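S-adenosylmethionine decarboxylase proenzyme (Aquifex aeolicus, PDB 2III) decarboxylates S-adenosylmethionine to S-adenosylmethioninamine, the propylamine donor for making spermidine and spermine from putrescine. Local coordinates at the interface of chains A and B. Sequence-based numbering; all coordinates share one arbitrary frame. Chains: chain A/B, S-adenosylmethionine decarboxylase proenzyme.

Contacts 1 and 2 are neighbouring patches of one two-fold symmetric interface, the centres of their C-alpha atoms about 8 Å apart. A:Ser64, A:Tyr82 and B:His69 belong to both, and strands 65-71 and 76-84 supply most of the residues on either side. Contact 1 is the aromatic end, where A:Ser64 meets B:His69, the predicted processing residue of the other chain, and A:Cys84, the predicted proton donor, meets B:Trp71. Contact 2 runs inward to the two-fold axis through a polar network centred on a water. Each active site is thus likely to need both chains, in keeping with the dimer of alpha/beta heterodimers.

Contact 1: the interface of chains A and B. Residues chain A 5, 64, 82, 84; chain B 69, 71, 78.
B:Trp71 packs its indole against two side chains of A, A:Leu5 over a face and A:Cys84 at an edge, and of the residues here it buries the most surface. This patch is part of the pyruvoyl-dependent active site of a prokaryotic (type 1) adenosylmethionine decarboxylase, where residues of both chains meet. The methyl CD1 of A:Leu5 sits over the five-membered ring, 3.9 Å from its centroid. With the indole turned roughly crosswise at chi2 -96°, its benzo edge is directed at A:Cys84, whose SG lies in the ring plane 3.7 Å from CZ2. That thiol belongs to the predicted catalytic proton donor, so the tryptophan flanks it directly.

A:Tyr82 comes next in buried area. Its CG is anti to the backbone N (chi1 -178°), which sends the ring alongside B:His69, the two side chains sliding past each other in opposite directions. Their planes stand at 85°, edge to face, and CE1 of the tyrosine meets CD2 of the imidazole at 3.6 Å. The phenol OH reaches on to B:Thr78, forming a 2.9 Å hydrogen bond with OG1; either hydroxyl could be the donor. The hydrogen bond holds the phenol at its tip, and CD1 and CE1 on one side of the ring lie by the imidazole.

B:His69, the predicted proton acceptor in self-processing, has A:Ser64 over one face, CB 3.7 Å from the ring centroid. A:Ser64, the predicted precursor of the pyruvoyl group, is modelled as serine and is poorly ordered, so its exact pose deserves caution. Its OG is placed above the A:Tyr82 ring, toward the rim, which puts the serine between the two aromatic groups.

Contact 2: the interface of chains A and B. Residues chain A 8, 64-65, 67, 80, 82, 113; chain B 8, 65, 67, 69, 80.
Water 1 lies between the chains, gripped by matching groups from A and B in the polar centre of the dimer interface, where strands 65-71 and 76-84 of both chains help join the two alpha/beta heterodimers. It is 2.7 Å from the carboxylate OD1 of A:Asp80 and equally from OD1 of B:Asp80, and it also hydrogen-bonds NE2 of A:His65 and of B:His65, lying in the plane of each imidazole. The two His65 rings point tip to tip across the two-fold axis, their NE2 atoms 4.1 Å apart, with the water bridging them.

The other nitrogen of A:His65 is used as well. ND1 forms a 2.7 Å hydrogen bond, 158° at H, with NE2 of B:His69; with both ring nitrogens engaged, the A:His65 ring is probably restrained from turning. That ring starts from the crowded position, CG between the backbone N and the carbonyl carbon (chi1 70°), which sets it across B:His69.

B:Asp80 works with both oxygens. OD2 offers its syn lone pair to A:Arg113 NH1 in a 3.0 Å salt bridge, the guanidinium and carboxylate planes 40° apart. OD1 accepts from B:His8 NE2 at 2.8 Å, met on the anti side and out of the carboxylate plane. An alanine here would probably leave the A:Arg113 guanidinium without its cross-chain counter-charge, B:His8 NE2 without its acceptor and water 1 less firmly held.

A:His8 positions the arginine from within its own chain: NH1 also donates to its ND1 at 3.0 Å, in the plane of the imidazole. At the edge of that same ring, carbon CE1 approaches OD1 of B:Asp80 to 3.2 Å.

Contact 1: the interface of chains A and B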
# COMPACT_ATOMS: atom_id res chain seq x y z
N LEU A 5 -9.83 11.45 5.53
CA LEU A 5 -8.75 12.10 4.80
C LEU A 5 -8.39 11.34 3.54
O LEU A 5 -7.80 11.91 2.62
CB LEU A 5 -7.50 12.21 5.69
CG LEU A 5 -7.57 13.26 6.81
CD1 LEU A 5 -6.34 13.15 7.70
CD2 LEU A 5 -7.67 14.66 6.20
N SER A 64 -1.75 9.63 -1.90
CA SER A 64 -1.13 8.51 -1.20
C SER A 64 -0.38 7.60 -2.16
O SER A 64 0.74 7.93 -2.57
CB SER A 64 -2.20 7.70 -0.45
OG SER A 64 -2.83 8.49 0.54
N TYR A 82 -5.01 3.98 -3.06
CA TYR A 82 -5.20 4.83 -1.89
C TYR A 82 -4.97 6.30 -2.26
O TYR A 82 -3.85 6.69 -2.55
CB TYR A 82 -4.18 4.38 -0.83
CG TYR A 82 -4.21 5.07 0.52
CD1 TYR A 82 -3.33 4.69 1.52
CD2 TYR A 82 -5.12 6.11 0.79
CE1 TYR A 82 -3.34 5.31 2.77
CE2 TYR A 82 -5.14 6.74 2.04
CZ TYR A 82 -4.24 6.34 3.03
OH TYR A 82 -4.22 6.96 4.26
N CYS A 84 -6.14 10.64 -1.42
CA CYS A 84 -6.60 11.55 -0.37
C CYS A 84 -7.44 12.69 -0.94
O CYS A 84 -7.00 13.38 -1.86
CB CYS A 84 -5.40 12.15 0.37
SG CYS A 84 -4.28 10.92 1.08
N HIS B 69 1.93 7.44 5.33
CA HIS B 69 1.53 8.77 4.91
C HIS B 69 1.23 9.48 6.23
O HIS B 69 0.64 8.88 7.14
CB HIS B 69 0.28 8.66 4.03
CG HIS B 69 0.48 7.81 2.81
ND1 HIS B 69 1.28 8.19 1.75
CD2 HIS B 69 -0.02 6.59 2.48
CE1 HIS B 69 1.26 7.24 0.82
NE2 HIS B 69 0.48 6.26 1.24
N TRP B 71 0.19 13.23 8.66
CA TRP B 71 -0.46 14.52 8.80
C TRP B 71 -0.16 15.01 10.20
O TRP B 71 -0.89 14.72 11.15
CB TRP B 71 -1.98 14.38 8.65
CG TRP B 71 -2.44 14.05 7.26
CD1 TRP B 71 -2.88 14.92 6.32
CD2 TRP B 71 -2.49 12.74 6.66
NE1 TRP B 71 -3.21 14.25 5.17
CE2 TRP B 71 -2.98 12.91 5.35
CE3 TRP B 71 -2.18 11.45 7.11
CZ2 TRP B 71 -3.17 11.83 4.47
CZ3 TRP B 71 -2.36 10.37 6.24
CH2 TRP B 71 -2.85 10.58 4.93
N THR B 78 -0.85 6.93 8.62
CA THR B 78 -1.51 5.75 8.10
C THR B 78 -0.41 4.83 7.58
O THR B 78 0.36 5.19 6.68
CB THR B 78 -2.51 6.12 6.98
OG1 THR B 78 -1.88 6.99 6.03
CG2 THR B 78 -3.72 6.81 7.59

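Contact 2: the interface of chains A and B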
# COMPACT_ATOMS: atom_id res chain seq x y z
N HIS A 8 -9.11 4.10 0.64
CA HIS A 8 -8.19 3.05 0.24
C HIS A 8 -8.95 1.83 -0.23
O HIS A 8 -9.71 1.22 0.52
CB HIS A 8 -7.29 2.71 1.44
CG HIS A 8 -6.22 1.71 1.17
ND1 HIS A 8 -5.23 1.41 2.09
CD2 HIS A 8 -5.99 0.90 0.10
CE1 HIS A 8 -4.44 0.47 1.60
NE2 HIS A 8 -4.88 0.14 0.40
N SER A 64 -1.75 9.63 -1.90
CA SER A 64 -1.13 8.51 -1.20
C SER A 64 -0.38 7.60 -2.16
O SER A 64 0.74 7.93 -2.57
CB SER A 64 -2.20 7.70 -0.45
OG SER A 64 -2.83 8.49 0.54
N HIS A 65 -0.97 6.46 -2.52
CA HIS A 65 -0.30 5.55 -3.44
C HIS A 65 -1.17 4.50 -4.12
O HIS A 65 -2.28 4.20 -3.70
CB HIS A 65 0.85 4.82 -2.74
CG HIS A 65 0.40 3.82 -1.71
ND1 HIS A 65 0.23 4.14 -0.38
CD2 HIS A 65 0.06 2.52 -1.83
CE1 HIS A 65 -0.19 3.08 0.27
NE2 HIS A 65 -0.30 2.08 -0.58
N SER A 67 -0.51 0.57 -5.72
CA SER A 67 0.49 -0.49 -5.78
C SER A 67 -0.09 -1.75 -6.40
O SER A 67 -1.31 -1.95 -6.40
CB SER A 67 1.00 -0.82 -4.37
OG SER A 67 -0.06 -1.29 -3.56
N ASP A 80 -3.73 -2.01 -4.85
CA ASP A 80 -4.09 -1.03 -3.84
C ASP A 80 -4.22 0.34 -4.48
O ASP A 80 -3.30 0.80 -5.18
CB ASP A 80 -3.03 -0.93 -2.73
CG ASP A 80 -3.05 -2.11 -1.78
OD1 ASP A 80 -3.20 -1.86 -0.56
OD2 ASP A 80 -2.92 -3.27 -2.23
N TYR A 82 -5.01 3.98 -3.06
CA TYR A 82 -5.20 4.83 -1.89
C TYR A 82 -4.97 6.30 -2.26
O TYR A 82 -3.85 6.69 -2.55
CB TYR A 82 -4.18 4.38 -0.83
CG TYR A 82 -4.21 5.07 0.52
CD1 TYR A 82 -3.33 4.69 1.52
CD2 TYR A 82 -5.12 6.11 0.79
CE1 TYR A 82 -3.34 5.31 2.77
CE2 TYR A 82 -5.14 6.74 2.04
CZ TYR A 82 -4.24 6.34 3.03
OH TYR A 82 -4.22 6.96 4.26
N ARG A 113 -9.42 5.89 5.42
CA ARG A 113 -8.24 6.01 6.26
C ARG A 113 -8.11 7.39 6.90
O ARG A 113 -8.03 8.40 6.20
CB ARG A 113 -6.96 5.73 5.45
CG ARG A 113 -6.91 4.43 4.61
CD ARG A 113 -6.79 3.15 5.42
NE ARG A 113 -5.62 3.09 6.30
CZ ARG A 113 -4.42 2.62 5.97
NH1 ARG A 113 -4.18 2.17 4.75
NH2 ARG A 113 -3.45 2.57 6.88
N HIS B 8 -1.17 -8.63 4.93
CA HIS B 8 -1.18 -7.19 4.83
C HIS B 8 -1.83 -6.58 6.07
O HIS B 8 -3.00 -6.83 6.36
CB HIS B 8 -1.95 -6.79 3.56
CG HIS B 8 -1.98 -5.33 3.27
ND1 HIS B 8 -2.48 -4.82 2.09
CD2 HIS B 8 -1.60 -4.25 4.01
CE1 HIS B 8 -2.41 -3.50 2.11
NE2 HIS B 8 -1.88 -3.13 3.26
N HIS B 65 5.33 -4.53 0.16
CA HIS B 65 5.69 -3.17 0.52
C HIS B 65 5.27 -2.69 1.90
O HIS B 65 4.40 -3.26 2.55
CB HIS B 65 5.14 -2.18 -0.51
CG HIS B 65 3.65 -2.04 -0.48
ND1 HIS B 65 2.82 -2.80 -1.26
CD2 HIS B 65 2.85 -1.23 0.26
CE1 HIS B 65 1.56 -2.47 -1.01
NE2 HIS B 65 1.55 -1.52 -0.09
N SER B 67 4.33 1.12 3.66
CA SER B 67 4.08 2.51 3.30
C SER B 67 3.59 3.29 4.51
O SER B 67 3.05 2.71 5.46
CB SER B 67 3.04 2.61 2.19
OG SER B 67 1.80 2.06 2.62
N HIS B 69 1.93 7.44 5.33
CA HIS B 69 1.53 8.77 4.91
C HIS B 69 1.23 9.48 6.23
O HIS B 69 0.64 8.88 7.14
CB HIS B 69 0.28 8.66 4.03
CG HIS B 69 0.48 7.81 2.81
ND1 HIS B 69 1.28 8.19 1.75
CD2 HIS B 69 -0.02 6.59 2.48
CE1 HIS B 69 1.26 7.24 0.82
NE2 HIS B 69 0.48 6.26 1.24
N ASP B 80 1.06 0.83 6.30
CA ASP B 80 0.77 -0.43 5.64
C ASP B 80 2.01 -1.32 5.67
O ASP B 80 3.10 -0.88 5.29
CB ASP B 80 0.39 -0.23 4.16
CG ASP B 80 -1.01 0.31 3.98
OD1 ASP B 80 -1.80 -0.35 3.26
OD2 ASP B 80 -1.32 1.40 4.52
O HOH W 1 -1.17 -0.51 0.63